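PDB 5VEG: flavodoxin from Lactobacillus reuteri, which binds flavin mononucleotide and, in association with a bacterial microcompartment, probably serves as a low-potential electron donor to redox enzymes. Local coordinates for residues A33-A38 with V82-T87; T107-K112 with K140-T145; T130-F135 with K150-L155. All blocks are in the same frame, centred on the assembly; numbering follows the deposited sequence.

Contact 1: A33-A38 with V82-T87; sequences AHVVYA and VVCAYT. With FMN (flavin mononucleotide), chain D.
Val36 sets CG1 anti to its carbonyl carbon (chi1 -61°), which leaves CG2 between the backbone N and that carbon, while Val83 keeps CG1 anti to its N (chi1 179°) and CG2 beside it; Val36 CG2 and Val83 CG2 therefore meet, 3.7 Å apart, with the two side chains slanted across each other. One residue earlier in each strand, on the other face of the sheet, Val35 and Val82 share a conformation and lie side by side, pointing the same way, with Val35 CG2 3.8 Å from Val82 CB. Cys84 SG adds a looser contact with Val35 CG1. Beneath the side chains runs regular parallel beta pairing. Val36 serves this strand pair as both donor and acceptor: its N gives a 2.9 Å bond to Val82 O, and its O takes Cys84 N at 2.9 Å. Val82 N to His34 O and Ala38 N to Cys84 O extend the ladder at its two ends. Helix 43-56 covers the face of Val35, whereas Phe135 and Phe139 of helix 130-141 pack on Val83. Past the paired strands, Tyr86 brings the edge of its ring to the end of strand 31-38: CD2 stands 3.4 Å from Ala38 O, near the ring plane, and CE2 touches Ala38 CB. The phenol OH reaches Glu96. At Thr87 the flavin takes over: its ribityl O2' donates a 2.7 Å hydrogen bond to Thr87 O, and Thr87 CG2 lies 3.4 Å from FMN N3. The bond from O2' to Thr87 is a main-chain one, set by the course of the backbone beyond the strand. Ala38 O, by contrast, is buried without a hydrogen-bond partner, and the tyrosine edge, with its slightly positive C-H groups, probably offsets part of that cost.

Contact 2: T107-K112 with K140-T145; sequences TDLTGK and KKAGAT
Ala142 pushes its CB into the side of the loop 107-112, 3.3 Å from Thr107 O and 3.6 Å from Leu109 CD1. This is the close-packed half of the contact, backed by Met76, which touches both Thr107 and Leu109. The same alanine accepts through its carbonyl: Leu109 N reaches Ala142 O at 2.8 Å. Farther along, Ala144 CB sits against Leu109 CB and 3.5 Å from Lys112 O, and that oxygen receives Thr145 N in a 2.8 Å bond with an N-H...O angle of 179°. The ammonium group of Lys112 leads elsewhere, to the carbonyls of Met76 and Ala78. The outer half is polar and open to solvent. Asp108 has CG anti to its backbone N (chi1 -174°), and its OD1 accepts twice from Thr110: OG1 comes to the syn lone pair at 2.6 Å, and the backbone N arrives from above the carboxylate plane, closing an Asx turn. Between Gly111, Gly143 and Thr145 a water bridges the two segments, accepting from Gly111 N, donating to Gly143 O at 2.6 Å and hydrogen-bonding Thr145 OG1. At Gly143 a CB would come 3.2 Å from Thr110 OG1, besides colliding with the carbonyl before it. Both glycines have positive phi: Gly111 inside the type II turn from Leu109 to Lys112, Gly143 in the Schellman motif that ends helix 130-141, with Gly143 N bonded back to Lys140 O. Two helix-to-strand connections are thereby laid side by side just before they enter the adjacent parallel strands 113-120 and 145-154, as befits the alternating alpha/beta flavodoxin fold.

Contact 3: T130-F135 with K150-L155; sequences TTVDHF and KVKIDL
Asp133 spreads its two carboxylate oxygens between Lys150 and Lys152, tying the helix of a beta-alpha-beta unit (strand 113-120, helix 130-141, strand 145-154) to its second strand. The helical segment runs nearly antiparallel to strand 151-154, at 166°, with the axes 8.9 Å apart. Both lysines cross the aspartate at about a right angle. Lys150 NZ meets OD1 of Asp133 on the anti side at 2.8 Å, and Lys152 NZ meets OD2 on the syn side at 2.9 Å, each out of the carboxylate plane. They arrive by different routes: the chain of Lys150 is bent at chi3 (95°), whereas that of Lys152 is extended beyond CG. Under this salt-bridge network Val132 points at the strand, its CG1 3.8 Å from Lys150 CB, with the two side chains slanted against each other; Val132 also packs on Val116. Val151 turns to the other face of the sheet, where helix 159-176 covers it with Leu165 and Phe168. An alanine in place of Asp133 would probably leave two neighbouring ammonium groups without their shared counter-charge and let the end of Lys150 swing. Lys152 NZ has a further acceptor, Phe128 O. Lys150 NZ also donates to a water 2.8 Å away, which in turn donates to Asp133 O at 2.9 Å.

Overall arrangement
From the N terminus, strand 31-38 opens contact 1, which closes when 82-87 pairs beside it; the loop between holds helix 43-56, edge strand 60-66 and helix 72-75. Contact 2 opens only afterwards, in the turn leading to strand 113-120. Before it closes at 140-145 the chain enters helix 130-141, where contact 3 starts, and contact 3 closes later, on strand 145-154; contacts 2 and 3 therefore cross, sharing that helix at its two ends. Contacts 1 and 3 touch, Thr87 OG1 lying 2.9 Å from Thr131 N, probably hydrogen-bonded, close to the flavin. Contact 2, about 16 Å from contact 1 between centres, joins the connections entering the final two strands.

Contact 1: A33-A38 with V82-T87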
loop_
_atom_site.group_PDB
_atom_site.type_symbol
_atom_site.label_atom_id
_atom_site.label_comp_id
_atom_site.label_asym_id
_atom_site.label_seq_id
_atom_site.Cartn_x
_atom_site.Cartn_y
_atom_site.Cartn_z
ATOM N N ALA A 33 6.507 10.329 2.212
ATOM C CA ALA A 33 5.821 9.092 1.885
ATOM C C ALA A 33 5.031 9.293 0.604
ATOM O O ALA A 33 4.542 10.387 0.319
ATOM C CB ALA A 33 4.877 8.635 3.004
ATOM N N HIS A 34 4.926 8.226 -0.173
ATOM C CA HIS A 34 4.055 8.189 -1.336
ATOM C C HIS A 34 3.102 7.011 -1.172
ATOM O O HIS A 34 3.549 5.871 -1.012
ATOM C CB HIS A 34 4.874 8.081 -2.624
ATOM C CG HIS A 34 4.138 8.542 -3.844
ATOM N ND1 HIS A 34 4.746 9.237 -4.870
ATOM C CD2 HIS A 34 2.842 8.393 -4.206
ATOM C CE1 HIS A 34 3.857 9.495 -5.812
ATOM N NE2 HIS A 34 2.692 8.996 -5.432
ATOM N N VAL A 35 1.797 7.293 -1.176
ATOM C CA VAL A 35 0.752 6.267 -1.106
ATOM C C VAL A 35 0.078 6.191 -2.464
ATOM O O VAL A 35 -0.511 7.176 -2.928
ATOM C CB VAL A 35 -0.280 6.565 -0.004
ATOM C CG1 VAL A 35 -1.393 5.534 -0.026
ATOM C CG2 VAL A 35 0.388 6.595 1.363
ATOM N N VAL A 36 0.158 5.039 -3.112
ATOM C CA VAL A 36 -0.600 4.832 -4.337
ATOM C C VAL A 36 -1.746 3.876 -4.043
ATOM O O VAL A 36 -1.638 2.974 -3.204
ATOM C CB VAL A 36 0.260 4.319 -5.511
ATOM C CG1 VAL A 36 1.360 5.350 -5.860
ATOM C CG2 VAL A 36 0.860 2.970 -5.192
ATOM N N TYR A 37 -2.859 4.075 -4.743
ATOM C CA TYR A 37 -4.008 3.197 -4.576
ATOM C C TYR A 37 -4.518 2.755 -5.934
ATOM O O TYR A 37 -4.340 3.445 -6.947
ATOM C CB TYR A 37 -5.154 3.867 -3.778
ATOM C CG TYR A 37 -5.714 5.121 -4.429
ATOM C CD1 TYR A 37 -6.761 5.051 -5.350
ATOM C CD2 TYR A 37 -5.191 6.374 -4.119
ATOM C CE1 TYR A 37 -7.256 6.199 -5.952
ATOM C CE2 TYR A 37 -5.683 7.519 -4.708
ATOM C CZ TYR A 37 -6.706 7.427 -5.622
ATOM O OH TYR A 37 -7.187 8.574 -6.195
ATOM N N ALA A 38 -5.145 1.584 -5.947
ATOM C CA ALA A 38 -5.946 1.141 -7.078
ATOM C C ALA A 38 -7.360 0.913 -6.577
ATOM O O ALA A 38 -7.552 0.350 -5.495
ATOM C CB ALA A 38 -5.389 -0.131 -7.711
ATOM N N VAL A 82 3.886 2.987 0.028
ATOM C CA VAL A 82 2.660 2.281 0.392
ATOM C C VAL A 82 1.849 2.031 -0.870
ATOM O O VAL A 82 1.646 2.951 -1.669
ATOM C CB VAL A 82 1.819 3.066 1.423
ATOM C CG1 VAL A 82 0.487 2.327 1.726
ATOM C CG2 VAL A 82 2.612 3.277 2.700
ATOM N N VAL A 83 1.373 0.788 -1.038
ATOM C CA VAL A 83 0.384 0.436 -2.060
ATOM C C VAL A 83 -0.891 -0.059 -1.377
ATOM O O VAL A 83 -0.845 -0.951 -0.519
ATOM C CB VAL A 83 0.919 -0.632 -3.034
ATOM C CG1 VAL A 83 -0.139 -0.992 -4.059
ATOM C CG2 VAL A 83 2.208 -0.140 -3.751
ATOM N N CYS A 84 -2.026 0.509 -1.770
ATOM C CA CYS A 84 -3.337 0.074 -1.306
ATOM C C CYS A 84 -4.137 -0.335 -2.536
ATOM O O CYS A 84 -4.508 0.520 -3.338
ATOM C CB CYS A 84 -4.055 1.181 -0.529
ATOM S SG CYS A 84 -3.171 1.829 0.929
ATOM N N ALA A 85 -4.417 -1.631 -2.698
ATOM C CA ALA A 85 -5.011 -2.078 -3.951
ATOM C C ALA A 85 -5.951 -3.253 -3.731
ATOM O O ALA A 85 -5.724 -4.098 -2.860
ATOM C CB ALA A 85 -3.947 -2.483 -4.973
ATOM N N TYR A 86 -6.979 -3.323 -4.579
ATOM C CA TYR A 86 -7.999 -4.360 -4.471
ATOM C C TYR A 86 -7.533 -5.650 -5.139
ATOM O O TYR A 86 -6.508 -5.700 -5.828
ATOM C CB TYR A 86 -9.313 -3.897 -5.114
ATOM C CG TYR A 86 -9.200 -3.635 -6.609
ATOM C CD1 TYR A 86 -9.321 -4.673 -7.534
ATOM C CD2 TYR A 86 -8.964 -2.346 -7.094
ATOM C CE1 TYR A 86 -9.213 -4.429 -8.920
ATOM C CE2 TYR A 86 -8.850 -2.094 -8.465
ATOM C CZ TYR A 86 -8.975 -3.136 -9.368
ATOM O OH TYR A 86 -8.858 -2.888 -10.724
ATOM N N THR A 87 -8.326 -6.699 -4.931
ATOM C CA THR A 87 -8.209 -7.979 -5.607
ATOM C C THR A 87 -9.521 -8.245 -6.346
ATOM O O THR A 87 -10.604 -7.937 -5.834
ATOM C CB THR A 87 -7.924 -9.105 -4.599
ATOM O OG1 THR A 87 -6.727 -8.808 -3.854
ATOM C CG2 THR A 87 -7.761 -10.427 -5.318
HETATM N N1 FMN D . -11.877 -9.543 -3.140
HETATM C C2 FMN D . -10.856 -10.378 -2.733
HETATM O O2 FMN D . -10.293 -10.168 -1.663
HETATM N N3 FMN D . -10.479 -11.451 -3.513
HETATM C C4 FMN D . -11.118 -11.704 -4.710
HETATM O O4 FMN D . -10.755 -12.661 -5.385
HETATM C C4A FMN D . -12.156 -10.871 -5.132
HETATM N N5 FMN D . -12.813 -11.101 -6.328
HETATM C C5A FMN D . -13.837 -10.242 -6.711
HETATM C C6 FMN D . -14.525 -10.448 -7.911
HETATM C C7 FMN D . -15.557 -9.582 -8.292
HETATM C C7M FMN D . -16.304 -9.798 -9.580
HETATM C C8 FMN D . -15.912 -8.518 -7.471
HETATM C C8M FMN D . -17.025 -7.592 -7.880
HETATM C C9 FMN D . -15.237 -8.308 -6.272
HETATM C C9A FMN D . -14.197 -9.164 -5.907
HETATM N N10 FMN D . -13.532 -8.934 -4.723
HETATM C C10 FMN D . -12.527 -9.791 -4.332
HETATM C "C1'" FMN D . -13.975 -7.807 -3.838
HETATM C "C2'" FMN D . -13.270 -6.464 -3.975
HETATM O "O2'" FMN D . -11.891 -6.662 -3.797
HETATM C "C3'" FMN D . -13.800 -5.643 -2.813
HETATM O "O3'" FMN D . -15.166 -5.318 -2.991
HETATM C "C4'" FMN D . -13.019 -4.363 -2.598
HETATM O "O4'" FMN D . -13.521 -3.733 -1.446
HETATM C "C5'" FMN D . -13.208 -3.416 -3.770
HETATM O "O5'" FMN D . -12.304 -2.349 -3.572
HETATM P P FMN D . -12.496 -0.952 -4.351
HETATM O O1P FMN D . -13.787 -0.325 -3.874
HETATM O O2P FMN D . -11.321 -0.074 -3.958
HETATM O O3P FMN D . -12.587 -1.186 -5.829
#

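Contact 2: T107-K112 with K140-T145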
loop_
_atom_site.group_PDB
_atom_site.type_symbol
_atom_site.label_atom_id
_atom_site.label_comp_id
_atom_site.label_asym_id
_atom_site.label_seq_id
_atom_site.Cartn_x
_atom_site.Cartn_y
_atom_site.Cartn_z
ATOM N N THR A 107 13.108 -2.442 -9.651
ATOM C CA THR A 107 13.776 -1.279 -9.089
ATOM C C THR A 107 14.506 -1.654 -7.804
ATOM O O THR A 107 14.004 -2.446 -7.004
ATOM C CB THR A 107 12.760 -0.166 -8.826
ATOM O OG1 THR A 107 11.976 0.040 -10.007
ATOM C CG2 THR A 107 13.456 1.132 -8.481
ATOM N N ASP A 108 15.700 -1.093 -7.619
ATOM C CA ASP A 108 16.457 -1.261 -6.376
ATOM C C ASP A 108 15.871 -0.323 -5.330
ATOM O O ASP A 108 16.125 0.882 -5.351
ATOM C CB ASP A 108 17.940 -0.980 -6.599
ATOM C CG ASP A 108 18.785 -1.293 -5.382
ATOM O OD1 ASP A 108 18.226 -1.775 -4.377
ATOM O OD2 ASP A 108 20.016 -1.073 -5.423
ATOM N N LEU A 109 15.083 -0.874 -4.398
ATOM C CA LEU A 109 14.464 -0.102 -3.327
ATOM C C LEU A 109 15.159 -0.311 -1.982
ATOM O O LEU A 109 14.535 -0.191 -0.927
ATOM C CB LEU A 109 12.974 -0.441 -3.221
ATOM C CG LEU A 109 12.224 -0.137 -4.522
ATOM C CD1 LEU A 109 10.725 -0.420 -4.404
ATOM C CD2 LEU A 109 12.490 1.304 -4.944
ATOM N N THR A 110 16.448 -0.624 -2.003
ATOM C CA THR A 110 17.224 -0.710 -0.768
ATOM C C THR A 110 17.167 0.616 -0.011
ATOM O O THR A 110 17.306 1.689 -0.605
ATOM C CB THR A 110 18.671 -1.074 -1.104
ATOM O OG1 THR A 110 18.689 -2.312 -1.824
ATOM C CG2 THR A 110 19.521 -1.190 0.157
ATOM N N GLY A 111 16.939 0.541 1.301
ATOM C CA GLY A 111 16.782 1.726 2.117
ATOM C C GLY A 111 15.377 2.297 2.163
ATOM O O GLY A 111 15.122 3.213 2.954
ATOM N N LYS A 112 14.460 1.810 1.336
ATOM C CA LYS A 112 13.084 2.285 1.389
ATOM C C LYS A 112 12.286 1.430 2.369
ATOM O O LYS A 112 12.529 0.231 2.494
ATOM C CB LYS A 112 12.437 2.258 0.003
ATOM C CG LYS A 112 13.239 3.023 -1.073
ATOM C CD LYS A 112 13.415 4.500 -0.704
ATOM C CE LYS A 112 14.187 5.259 -1.793
ATOM N NZ LYS A 112 13.860 6.711 -1.832
ATOM N N LYS A 140 9.562 -6.945 -1.442
ATOM C CA LYS A 140 10.640 -7.787 -0.933
ATOM C C LYS A 140 11.699 -8.036 -1.999
ATOM O O LYS A 140 12.896 -7.884 -1.733
ATOM C CB LYS A 140 10.086 -9.117 -0.417
ATOM C CG LYS A 140 9.291 -9.032 0.875
ATOM C CD LYS A 140 9.221 -10.404 1.565
ATOM C CE LYS A 140 8.137 -10.457 2.646
ATOM N NZ LYS A 140 6.811 -10.915 2.110
ATOM N N LYS A 141 11.283 -8.428 -3.214
ATOM C CA LYS A 141 12.255 -8.625 -4.293
ATOM C C LYS A 141 12.996 -7.334 -4.615
ATOM O O LYS A 141 14.167 -7.368 -5.006
ATOM C CB LYS A 141 11.587 -9.136 -5.577
ATOM C CG LYS A 141 10.402 -10.041 -5.393
ATOM C CD LYS A 141 10.799 -11.504 -5.272
ATOM C CE LYS A 141 9.647 -12.331 -4.705
ATOM N NZ LYS A 141 9.796 -12.529 -3.223
ATOM N N ALA A 142 12.323 -6.195 -4.490
ATOM C CA ALA A 142 12.966 -4.921 -4.764
ATOM C C ALA A 142 13.981 -4.543 -3.699
ATOM O O ALA A 142 14.734 -3.584 -3.900
ATOM C CB ALA A 142 11.911 -3.825 -4.885
ATOM N N GLY A 143 14.011 -5.254 -2.573
ATOM C CA GLY A 143 14.955 -4.956 -1.520
ATOM C C GLY A 143 14.487 -3.965 -0.485
ATOM O O GLY A 143 15.279 -3.603 0.393
ATOM N N ALA A 144 13.226 -3.528 -0.538
ATOM C CA ALA A 144 12.722 -2.607 0.473
ATOM C C ALA A 144 12.526 -3.332 1.798
ATOM O O ALA A 144 12.447 -4.560 1.864
ATOM C CB ALA A 144 11.401 -1.966 0.036
ATOM N N THR A 145 12.453 -2.541 2.864
ATOM C CA THR A 145 12.325 -3.037 4.229
ATOM C C THR A 145 10.880 -2.870 4.676
ATOM O O THR A 145 10.346 -1.760 4.638
ATOM C CB THR A 145 13.257 -2.264 5.162
ATOM O OG1 THR A 145 14.616 -2.496 4.767
ATOM C CG2 THR A 145 13.056 -2.681 6.606
HETATM O O HOH W 1 15.884 -2.013 2.408
#

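Contact 3: T130-F135 with K150-L155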
loop_
_atom_site.group_PDB
_atom_site.type_symbol
_atom_site.label_atom_id
_atom_site.label_comp_id
_atom_site.label_asym_id
_atom_site.label_seq_id
_atom_site.Cartn_x
_atom_site.Cartn_y
_atom_site.Cartn_z
ATOM N N THR A 130 -5.443 -11.098 -2.141
ATOM C CA THR A 130 -4.196 -11.647 -2.672
ATOM C C THR A 130 -3.306 -10.555 -3.270
ATOM O O THR A 130 -2.085 -10.715 -3.338
ATOM C CB THR A 130 -4.477 -12.707 -3.739
ATOM O OG1 THR A 130 -5.285 -12.138 -4.774
ATOM C CG2 THR A 130 -5.216 -13.870 -3.159
ATOM N N THR A 131 -3.893 -9.454 -3.726
ATOM C CA THR A 131 -3.069 -8.396 -4.301
ATOM C C THR A 131 -2.126 -7.806 -3.257
ATOM O O THR A 131 -0.994 -7.418 -3.584
ATOM C CB THR A 131 -3.972 -7.327 -4.916
ATOM O OG1 THR A 131 -4.681 -7.902 -6.022
ATOM C CG2 THR A 131 -3.171 -6.108 -5.399
ATOM N N VAL A 132 -2.574 -7.742 -2.002
ATOM C CA VAL A 132 -1.714 -7.288 -0.918
ATOM C C VAL A 132 -0.495 -8.188 -0.798
ATOM O O VAL A 132 0.639 -7.708 -0.666
ATOM C CB VAL A 132 -2.518 -7.224 0.396
ATOM C CG1 VAL A 132 -1.618 -6.867 1.565
ATOM C CG2 VAL A 132 -3.659 -6.217 0.250
ATOM N N ASP A 133 -0.705 -9.508 -0.881
ATOM C CA ASP A 133 0.407 -10.450 -0.815
ATOM C C ASP A 133 1.352 -10.279 -1.994
ATOM O O ASP A 133 2.576 -10.370 -1.832
ATOM C CB ASP A 133 -0.107 -11.888 -0.783
ATOM C CG ASP A 133 -0.970 -12.173 0.423
ATOM O OD1 ASP A 133 -0.602 -11.705 1.520
ATOM O OD2 ASP A 133 -2.010 -12.861 0.272
ATOM N N HIS A 134 0.808 -10.035 -3.192
ATOM C CA HIS A 134 1.672 -9.836 -4.357
ATOM C C HIS A 134 2.534 -8.586 -4.208
ATOM O O HIS A 134 3.733 -8.611 -4.509
ATOM C CB HIS A 134 0.837 -9.756 -5.635
ATOM C CG HIS A 134 0.342 -11.089 -6.090
ATOM N ND1 HIS A 134 -0.977 -11.321 -6.419
ATOM C CD2 HIS A 134 0.984 -12.270 -6.237
ATOM C CE1 HIS A 134 -1.118 -12.585 -6.773
ATOM N NE2 HIS A 134 0.059 -13.178 -6.679
ATOM N N PHE A 135 1.942 -7.471 -3.769
ATOM C CA PHE A 135 2.740 -6.252 -3.661
ATOM C C PHE A 135 3.755 -6.346 -2.537
ATOM O O PHE A 135 4.864 -5.804 -2.657
ATOM C CB PHE A 135 1.850 -5.025 -3.487
ATOM C CG PHE A 135 1.422 -4.418 -4.794
ATOM C CD1 PHE A 135 2.286 -3.580 -5.503
ATOM C CD2 PHE A 135 0.184 -4.718 -5.339
ATOM C CE1 PHE A 135 1.909 -3.033 -6.709
ATOM C CE2 PHE A 135 -0.208 -4.175 -6.556
ATOM C CZ PHE A 135 0.655 -3.331 -7.245
ATOM N N LYS A 150 1.407 -6.311 6.865
ATOM C CA LYS A 150 0.421 -5.975 5.847
ATOM C C LYS A 150 -0.985 -5.986 6.444
ATOM O O LYS A 150 -1.286 -6.749 7.369
ATOM C CB LYS A 150 0.520 -6.949 4.662
ATOM C CG LYS A 150 0.118 -8.376 4.971
ATOM C CD LYS A 150 0.388 -9.307 3.798
ATOM C CE LYS A 150 1.735 -10.003 3.918
ATOM N NZ LYS A 150 1.739 -11.203 3.044
ATOM N N VAL A 151 -1.854 -5.114 5.925
ATOM C CA VAL A 151 -3.194 -4.947 6.487
ATOM C C VAL A 151 -4.230 -5.365 5.446
ATOM O O VAL A 151 -4.291 -4.799 4.347
ATOM C CB VAL A 151 -3.443 -3.514 6.981
ATOM C CG1 VAL A 151 -4.867 -3.372 7.477
ATOM C CG2 VAL A 151 -2.474 -3.175 8.109
ATOM N N LYS A 152 -5.070 -6.326 5.813
ATOM C CA LYS A 152 -6.078 -6.905 4.932
ATOM C C LYS A 152 -7.451 -6.565 5.493
ATOM O O LYS A 152 -7.827 -7.041 6.569
ATOM C CB LYS A 152 -5.892 -8.414 4.810
ATOM C CG LYS A 152 -4.697 -8.826 3.961
ATOM C CD LYS A 152 -4.783 -10.320 3.676
ATOM C CE LYS A 152 -3.818 -10.757 2.591
ATOM N NZ LYS A 152 -4.144 -12.142 2.129
ATOM N N ILE A 153 -8.195 -5.750 4.766
ATOM C CA ILE A 153 -9.468 -5.226 5.236
ATOM C C ILE A 153 -10.596 -5.899 4.465
ATOM O O ILE A 153 -10.469 -6.173 3.262
ATOM C CB ILE A 153 -9.497 -3.695 5.081
ATOM C CG1 ILE A 153 -8.587 -3.070 6.144
ATOM C CG2 ILE A 153 -10.925 -3.146 5.182
ATOM C CD1 ILE A 153 -8.001 -1.733 5.741
ATOM N N ASP A 154 -11.695 -6.177 5.163
ATOM C CA ASP A 154 -12.893 -6.730 4.534
ATOM C C ASP A 154 -13.827 -5.580 4.161
ATOM O O ASP A 154 -14.442 -4.961 5.037
ATOM C CB ASP A 154 -13.571 -7.731 5.469
ATOM C CG ASP A 154 -14.787 -8.400 4.833
ATOM O OD1 ASP A 154 -14.669 -8.996 3.745
ATOM O OD2 ASP A 154 -15.873 -8.338 5.430
ATOM N N LEU A 155 -13.916 -5.289 2.863
ATOM C CA LEU A 155 -14.868 -4.323 2.297
ATOM C C LEU A 155 -14.544 -2.944 2.861
ATOM O O LEU A 155 -13.388 -2.491 2.754
ATOM C CB LEU A 155 -16.307 -4.810 2.547
ATOM C CG LEU A 155 -16.759 -6.106 1.886
ATOM C CD1 LEU A 155 -18.269 -6.282 2.066
ATOM C CD2 LEU A 155 -16.389 -6.154 0.406
HETATM O O HOH W 2 3.271 -11.594 0.676
#